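Local coordinates for putative hemin ABC transport system, membrane protein (Burkholderia cenocepacia J2315, PDB 5B57) that probably serves as the membrane-spanning permease subunit of a bacterial ABC transporter that imports heme, at residues L59-M63 / L336-L340; V109-L113 / L245-A249; P170-F174 / G299-S303. All blocks are in the same frame, centred on the assembly; numbering follows the deposited sequence.

Contact 1 of 3, residues L59-M63 / L336-L340; sequences LAILM and LLGAL
Leu336 meets Leu59 where two nearly parallel helices, both predicted to span the membrane, pack in this FecCD-family permease. The short axes run 9.1 Å apart and cross at 21°, a shallow angle that lets side chains meet at successive turns. Leu336 reaches two residues of helix 54-72. Its CB faces Leu59 CB at 4.0 Å, while its CD1 tip lies over the backbone of Ala60, 3.7 Å from Ala60 N, and against the methyl of that residue. Leu337, on the flank, offers CD1 to Leu59 CD2 at 3.8 Å. These two side chains cross obliquely, and Leu337 also rests on Cys318 and Val319 of helix 311-323, which links the pair to a third helix. Ala339 presents its methyl group to the thioether of Met63, with Ala339 CB 4.0 Å from Met63 SD. Both residues also touch Leu112 of helix 94-128. Leu340 leaves the backbone at a slant, but with CG anti to its backbone N (chi1 -176°) the isobutyl end swings back to the partner helix, where each methyl has its own partner. Leu340 CD2 reaches the side chain of Leu62, 3.9 Å from Leu62 CD1. The other branch points at main chain and not at a side-chain tip: Leu340 CD1 lies 3.7 Å from Met63 CA.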
loop_
_atom_site.group_PDB
_atom_site.type_symbol
_atom_site.label_atom_id
_atom_site.label_comp_id
_atom_site.label_asym_id
_atom_site.label_seq_id
_atom_site.Cartn_x
_atom_site.Cartn_y
_atom_site.Cartn_z
ATOM N N LEU A 59 -5.700 -33.351 -2.512
ATOM C CA LEU A 59 -6.745 -32.572 -1.852
ATOM C C LEU A 59 -8.135 -33.078 -2.217
ATOM O O LEU A 59 -8.989 -33.256 -1.341
ATOM C CB LEU A 59 -6.599 -31.095 -2.221
ATOM C CG LEU A 59 -5.361 -30.342 -1.735
ATOM C CD1 LEU A 59 -5.307 -29.038 -2.477
ATOM C CD2 LEU A 59 -5.372 -30.085 -0.242
ATOM N N ALA A 60 -8.377 -33.307 -3.512
ATOM C CA ALA A 60 -9.609 -33.960 -3.960
ATOM C C ALA A 60 -9.886 -35.265 -3.193
ATOM O O ALA A 60 -11.010 -35.495 -2.716
ATOM C CB ALA A 60 -9.535 -34.221 -5.469
ATOM N N ILE A 61 -8.874 -36.135 -3.067
ATOM C CA ILE A 61 -9.047 -37.354 -2.274
ATOM C C ILE A 61 -9.324 -36.997 -0.816
ATOM O O ILE A 61 -10.340 -37.411 -0.243
ATOM C CB ILE A 61 -7.823 -38.287 -2.411
ATOM C CG1 ILE A 61 -7.486 -38.565 -3.879
ATOM C CG2 ILE A 61 -8.052 -39.608 -1.711
ATOM C CD1 ILE A 61 -8.677 -38.879 -4.753
ATOM N N LEU A 62 -8.441 -36.196 -0.200
ATOM C CA LEU A 62 -8.609 -35.841 1.211
ATOM C C LEU A 62 -9.975 -35.214 1.462
ATOM O O LEU A 62 -10.679 -35.589 2.406
ATOM C CB LEU A 62 -7.498 -34.891 1.659
ATOM C CG LEU A 62 -6.482 -35.394 2.692
ATOM C CD1 LEU A 62 -5.784 -34.192 3.367
ATOM C CD2 LEU A 62 -7.125 -36.346 3.700
ATOM N N MET A 63 -10.373 -34.264 0.614
ATOM C CA MET A 63 -11.709 -33.682 0.727
ATOM C C MET A 63 -12.776 -34.768 0.614
ATOM O O MET A 63 -13.617 -34.927 1.509
ATOM C CB MET A 63 -11.898 -32.595 -0.344
ATOM C CG MET A 63 -13.318 -32.025 -0.444
ATOM S SD MET A 63 -13.812 -31.422 -2.090
ATOM C CE MET A 63 -14.207 -32.958 -2.946
ATOM N N LEU A 336 -10.588 -26.619 -3.833
ATOM C CA LEU A 336 -10.476 -27.884 -3.110
ATOM C C LEU A 336 -10.014 -27.665 -1.672
ATOM O O LEU A 336 -10.663 -28.125 -0.726
ATOM C CB LEU A 336 -9.528 -28.833 -3.819
ATOM C CG LEU A 336 -9.842 -29.386 -5.204
ATOM C CD1 LEU A 336 -8.717 -30.314 -5.583
ATOM C CD2 LEU A 336 -11.150 -30.120 -5.182
ATOM N N LEU A 337 -8.894 -26.964 -1.480
ATOM C CA LEU A 337 -8.430 -26.717 -0.116
ATOM C C LEU A 337 -9.440 -25.903 0.701
ATOM O O LEU A 337 -9.568 -26.100 1.925
ATOM C CB LEU A 337 -7.077 -26.011 -0.118
ATOM C CG LEU A 337 -6.593 -25.795 1.321
ATOM C CD1 LEU A 337 -6.340 -27.154 1.997
ATOM C CD2 LEU A 337 -5.387 -24.856 1.413
ATOM N N GLY A 338 -10.173 -24.987 0.066
ATOM C CA GLY A 338 -11.197 -24.267 0.809
ATOM C C GLY A 338 -12.328 -25.178 1.254
ATOM O O GLY A 338 -12.770 -25.140 2.405
ATOM N N ALA A 339 -12.824 -25.998 0.329
ATOM C CA ALA A 339 -13.808 -26.997 0.706
ATOM C C ALA A 339 -13.256 -27.906 1.793
ATOM O O ALA A 339 -13.946 -28.203 2.774
ATOM C CB ALA A 339 -14.232 -27.792 -0.526
ATOM N N LEU A 340 -11.991 -28.307 1.677
ATOM C CA LEU A 340 -11.411 -29.143 2.722
ATOM C C LEU A 340 -11.350 -28.410 4.067
ATOM O O LEU A 340 -11.699 -28.974 5.108
ATOM C CB LEU A 340 -10.026 -29.643 2.305
ATOM C CG LEU A 340 -9.447 -30.594 3.349
ATOM C CD1 LEU A 340 -10.367 -31.805 3.585
ATOM C CD2 LEU A 340 -8.082 -31.047 2.920
#

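Contact 2 of 3, residues V109-L113 / L245-A249; sequences VLALL and LAAVA. With DMU (decyl-beta-D-maltopyranoside), chain E.
Leu113 and Leu245 meet with no flat group between them: every side chain here is aliphatic, so there are no ring faces or edges, and the packing has to be read methyl by methyl. Helices 94-128 and 242-260 run nearly parallel, at 16°, yet their short axes stand 11.2 Å apart, and long branched side chains bridge that separation. Leu245 meets three residues of helix 94-128. Its CD2 touches two leucines about one turn apart, with Leu113 CD1 at 3.6 Å and Leu110 CD1 at 3.7 Å, while its other branch, CD1, meets Val109 CG1 at 3.6 Å. Leu110 gets there because CG stands anti to the backbone N (chi1 -174°), which carries its end nearer the partner helix than its CB direction alone would suggest. Leu113 divides its methyls between protein and detergent: CD1 packs on Ala249, 3.7 Å from Ala249 CB, whereas Leu113 CD2 lies 3.6 Å from C34 of the decyl maltoside chain. Ala249 borders the same alkyl chain, its CB 3.5 Å from C28, and the detergent also hydrogen-bonds Asp102. Val248, which also meets Leu113, rests on Ala300, Leu301 and Cys304 of helix 283-305. Van der Waals packing alone joins the two segments, and the decyl chain, lying against Leu113 and Ala249, continues the same apolar surface.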
loop_
_atom_site.group_PDB
_atom_site.type_symbol
_atom_site.label_atom_id
_atom_site.label_comp_id
_atom_site.label_asym_id
_atom_site.label_seq_id
_atom_site.Cartn_x
_atom_site.Cartn_y
_atom_site.Cartn_z
ATOM N N VAL A 109 -22.897 -30.835 1.986
ATOM C CA VAL A 109 -22.787 -30.234 0.655
ATOM C C VAL A 109 -22.634 -28.712 0.749
ATOM O O VAL A 109 -21.844 -28.114 0.015
ATOM C CB VAL A 109 -23.981 -30.665 -0.216
ATOM C CG1 VAL A 109 -24.507 -29.540 -1.027
ATOM C CG2 VAL A 109 -23.515 -31.676 -1.154
ATOM N N LEU A 110 -23.350 -28.062 1.671
ATOM C CA LEU A 110 -23.209 -26.617 1.800
ATOM C C LEU A 110 -21.790 -26.247 2.205
ATOM O O LEU A 110 -21.212 -25.303 1.657
ATOM C CB LEU A 110 -24.228 -26.054 2.804
ATOM C CG LEU A 110 -24.296 -24.519 2.927
ATOM C CD1 LEU A 110 -24.809 -23.882 1.663
ATOM C CD2 LEU A 110 -25.155 -24.085 4.067
ATOM N N ALA A 111 -21.194 -26.999 3.138
ATOM C CA ALA A 111 -19.806 -26.732 3.505
ATOM C C ALA A 111 -18.858 -26.854 2.305
ATOM O O ALA A 111 -17.925 -26.066 2.188
ATOM C CB ALA A 111 -19.357 -27.650 4.635
ATOM N N LEU A 112 -19.083 -27.810 1.395
ATOM C CA LEU A 112 -18.247 -27.883 0.194
ATOM C C LEU A 112 -18.473 -26.689 -0.727
ATOM O O LEU A 112 -17.509 -26.134 -1.263
ATOM C CB LEU A 112 -18.503 -29.179 -0.579
ATOM C CG LEU A 112 -18.093 -30.453 0.132
ATOM C CD1 LEU A 112 -18.492 -31.632 -0.694
ATOM C CD2 LEU A 112 -16.606 -30.442 0.393
ATOM N N LEU A 113 -19.734 -26.284 -0.940
ATOM C CA LEU A 113 -20.025 -25.108 -1.764
ATOM C C LEU A 113 -19.441 -23.828 -1.178
ATOM O O LEU A 113 -18.958 -22.974 -1.934
ATOM C CB LEU A 113 -21.530 -24.937 -1.936
ATOM C CG LEU A 113 -22.279 -25.864 -2.879
ATOM C CD1 LEU A 113 -23.698 -25.330 -2.999
ATOM C CD2 LEU A 113 -21.575 -25.928 -4.229
ATOM N N LEU A 245 -30.202 -25.155 -1.781
ATOM C CA LEU A 245 -29.011 -25.605 -2.509
ATOM C C LEU A 245 -29.261 -25.738 -4.016
ATOM O O LEU A 245 -28.388 -25.426 -4.830
ATOM C CB LEU A 245 -28.517 -26.932 -1.944
ATOM C CG LEU A 245 -27.829 -26.787 -0.596
ATOM C CD1 LEU A 245 -27.622 -28.158 -0.015
ATOM C CD2 LEU A 245 -26.504 -26.114 -0.813
ATOM N N ALA A 246 -30.444 -26.205 -4.408
ATOM C CA ALA A 246 -30.836 -26.175 -5.815
ATOM C C ALA A 246 -30.602 -24.818 -6.454
ATOM O O ALA A 246 -30.351 -24.733 -7.662
ATOM C CB ALA A 246 -32.320 -26.512 -5.960
ATOM N N ALA A 247 -30.770 -23.750 -5.686
ATOM C CA ALA A 247 -30.571 -22.408 -6.196
ATOM C C ALA A 247 -29.150 -21.903 -5.980
ATOM O O ALA A 247 -28.565 -21.289 -6.877
ATOM C CB ALA A 247 -31.568 -21.456 -5.540
ATOM N N VAL A 248 -28.567 -22.193 -4.810
ATOM C CA VAL A 248 -27.242 -21.674 -4.460
ATOM C C VAL A 248 -26.152 -22.286 -5.346
ATOM O O VAL A 248 -25.285 -21.578 -5.876
ATOM C CB VAL A 248 -26.964 -21.924 -2.971
ATOM C CG1 VAL A 248 -25.520 -21.581 -2.620
ATOM C CG2 VAL A 248 -27.925 -21.125 -2.149
ATOM N N ALA A 249 -26.171 -23.616 -5.497
ATOM C CA ALA A 249 -25.152 -24.359 -6.223
ATOM C C ALA A 249 -24.945 -23.841 -7.647
ATOM O O ALA A 249 -23.802 -23.524 -8.006
ATOM C CB ALA A 249 -25.491 -25.857 -6.227
HETATM C C1 DMU E . -31.636 -30.718 -6.126
HETATM C C2 DMU E . -32.673 -31.168 -5.131
HETATM C C3 DMU E . -32.455 -32.645 -4.781
HETATM C C4 DMU E . -30.983 -32.902 -4.342
HETATM O O5 DMU E . -30.073 -32.377 -5.342
HETATM C C6 DMU E . -30.258 -30.957 -5.542
HETATM O O7 DMU E . -33.351 -33.021 -3.733
HETATM O O16 DMU E . -29.276 -30.453 -6.447
HETATM C C18 DMU E . -28.272 -29.702 -5.763
HETATM C C19 DMU E . -26.919 -30.338 -6.024
HETATM C C22 DMU E . -25.845 -29.706 -5.158
HETATM C C25 DMU E . -24.454 -30.013 -5.708
HETATM C C28 DMU E . -23.600 -28.745 -5.784
HETATM C C31 DMU E . -22.910 -28.610 -7.149
HETATM C C34 DMU E . -21.423 -28.264 -6.981
HETATM C C37 DMU E . -20.900 -27.434 -8.167
HETATM C C40 DMU E . -19.604 -26.686 -7.801
HETATM C C43 DMU E . -18.376 -27.500 -8.164
HETATM O O49 DMU E . -31.809 -29.324 -6.422
HETATM O O55 DMU E . -33.991 -30.971 -5.661
HETATM C C57 DMU E . -30.702 -34.399 -4.136
HETATM O O61 DMU E . -31.322 -34.843 -2.917
HETATM C C5 DMU E . -35.661 -33.696 -4.146
HETATM C C7 DMU E . -36.289 -33.213 -2.840
HETATM C C8 DMU E . -35.983 -34.172 -1.690
HETATM C C9 DMU E . -34.500 -34.476 -1.620
HETATM O O1 DMU E . -34.075 -35.065 -2.853
HETATM C C10 DMU E . -34.192 -34.149 -3.954
HETATM O O2 DMU E . -36.410 -33.586 -0.443
HETATM O O3 DMU E . -35.725 -32.638 -5.123
HETATM O O4 DMU E . -37.711 -33.117 -3.011
HETATM C C11 DMU E . -34.208 -35.429 -0.477
HETATM O O6 DMU E . -35.452 -35.862 0.115
#

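Contact 3 of 3, residues P170-F174 / G299-S303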
loop_
_atom_site.group_PDB
_atom_site.type_symbol
_atom_site.label_atom_id
_atom_site.label_comp_id
_atom_site.label_asym_id
_atom_site.label_seq_id
_atom_site.Cartn_x
_atom_site.Cartn_y
_atom_site.Cartn_z
ATOM N N PRO A 170 -32.770 -16.063 2.176
ATOM C CA PRO A 170 -31.652 -16.050 1.211
ATOM C C PRO A 170 -31.899 -15.179 -0.008
ATOM O O PRO A 170 -30.954 -14.567 -0.522
ATOM C CB PRO A 170 -31.509 -17.525 0.820
ATOM C CG PRO A 170 -32.857 -18.079 1.022
ATOM C CD PRO A 170 -33.372 -17.408 2.268
ATOM N N VAL A 171 -33.137 -15.096 -0.492
ATOM C CA VAL A 171 -33.425 -14.268 -1.663
ATOM C C VAL A 171 -33.222 -12.791 -1.344
ATOM O O VAL A 171 -32.722 -12.032 -2.180
ATOM C CB VAL A 171 -34.844 -14.568 -2.192
ATOM C CG1 VAL A 171 -35.262 -13.577 -3.255
ATOM C CG2 VAL A 171 -34.894 -15.971 -2.753
ATOM N N ALA A 172 -33.574 -12.362 -0.128
ATOM C CA ALA A 172 -33.326 -10.972 0.262
ATOM C C ALA A 172 -31.835 -10.685 0.330
ATOM O O ALA A 172 -31.364 -9.702 -0.241
ATOM C CB ALA A 172 -33.988 -10.666 1.605
ATOM N N ALA A 173 -31.074 -11.542 1.026
ATOM C CA ALA A 173 -29.622 -11.371 1.130
ATOM C C ALA A 173 -28.969 -11.348 -0.247
ATOM O O ALA A 173 -28.006 -10.599 -0.480
ATOM C CB ALA A 173 -29.030 -12.495 1.993
ATOM N N PHE A 174 -29.496 -12.144 -1.176
ATOM C CA PHE A 174 -28.899 -12.222 -2.495
ATOM C C PHE A 174 -29.178 -10.954 -3.292
ATOM O O PHE A 174 -28.295 -10.460 -4.004
ATOM C CB PHE A 174 -29.420 -13.470 -3.207
ATOM C CG PHE A 174 -28.674 -13.806 -4.458
ATOM C CD1 PHE A 174 -27.335 -14.151 -4.413
ATOM C CD2 PHE A 174 -29.318 -13.799 -5.693
ATOM C CE1 PHE A 174 -26.643 -14.475 -5.590
ATOM C CE2 PHE A 174 -28.628 -14.130 -6.887
ATOM C CZ PHE A 174 -27.299 -14.464 -6.836
ATOM N N GLY A 299 -22.338 -13.909 -3.253
ATOM C CA GLY A 299 -23.682 -13.477 -2.886
ATOM C C GLY A 299 -24.605 -14.651 -2.640
ATOM O O GLY A 299 -25.402 -14.644 -1.704
ATOM N N ALA A 300 -24.504 -15.681 -3.478
ATOM C CA ALA A 300 -25.241 -16.908 -3.235
ATOM C C ALA A 300 -24.872 -17.528 -1.898
ATOM O O ALA A 300 -25.742 -18.080 -1.220
ATOM C CB ALA A 300 -24.984 -17.899 -4.364
ATOM N N LEU A 301 -23.606 -17.439 -1.489
ATOM C CA LEU A 301 -23.146 -18.211 -0.332
ATOM C C LEU A 301 -23.476 -17.524 0.982
ATOM O O LEU A 301 -23.985 -18.158 1.913
ATOM C CB LEU A 301 -21.647 -18.448 -0.428
ATOM C CG LEU A 301 -21.360 -19.468 -1.508
ATOM C CD1 LEU A 301 -19.868 -19.521 -1.868
ATOM C CD2 LEU A 301 -21.878 -20.795 -0.998
ATOM N N VAL A 302 -23.150 -16.237 1.087
ATOM C CA VAL A 302 -23.522 -15.468 2.263
ATOM C C VAL A 302 -25.019 -15.552 2.484
ATOM O O VAL A 302 -25.479 -15.473 3.621
ATOM C CB VAL A 302 -23.041 -14.015 2.104
ATOM C CG1 VAL A 302 -23.103 -13.281 3.421
ATOM C CG2 VAL A 302 -21.633 -14.013 1.612
ATOM N N SER A 303 -25.796 -15.761 1.410
ATOM C CA SER A 303 -27.256 -15.762 1.504
ATOM C C SER A 303 -27.768 -16.869 2.392
ATOM O O SER A 303 -28.841 -16.734 2.999
ATOM C CB SER A 303 -27.891 -15.918 0.126
ATOM O OG SER A 303 -27.943 -14.666 -0.539
#
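With chi1 at -82°, Ser303 holds OG anti to its own carbonyl carbon and turned toward helix 168-188, while Phe174, its CG anti to the backbone N at chi1 -168°, sends its ring across to Gly299 and Ala300. Ser303 OG thus comes between two backbone carbonyls, 3.0 Å from Pro170 O and 2.8 Å from Gly299 O one turn back in its own helix. The nearby Phe174 N is spent on the helical bond to Pro170 O, so this carbonyl is approached by both an amide and the hydroxyl. Ala173 adds its methyl beside the serine, with Ala173 CB 3.5 Å from Ser303 OG. At the Phe174 ring the peptide joining Gly299 to Ala300 lies by the edge: CD1 is 3.3 Å from Gly299 C, which sits in the ring plane. The next ring atom along that edge, Phe174 CE1, lies 4.0 Å from Ala300 CB, and Phe174 also touches Cys251 of helix 242-260. Pro170 adds a bent CA-H...O contact, Pro170 CA to Ser303 O 3.4 Å. The short axes approach to 8.2 Å at 140°, and the spacing of Gly299 and Ser303, four residues apart on one helix, is consistent with the small-xxx-small pattern of closely packed membrane helices.

Overall arrangement
The three contacts draw on six different helices of the FecCD-type permease. Contact 1 joins helix 54-72, early in the chain, to helix 327-352 near its end, and so encloses the other two in sequence. Contacts 2 and 3 alternate, in the order 109-113, 170-174, 245-249, 299-303. In space they form a series: centres of contacts 1 and 2 lie 16 Å apart, those of 2 and 3 12 Å, and those of 1 and 3 24 Å, on opposite sides of the chain's centre. Contact 2 touches both others, reaching contact 3 also through Leu113 O against Leu301 CD1, so the six segments form one connected series of packed helices.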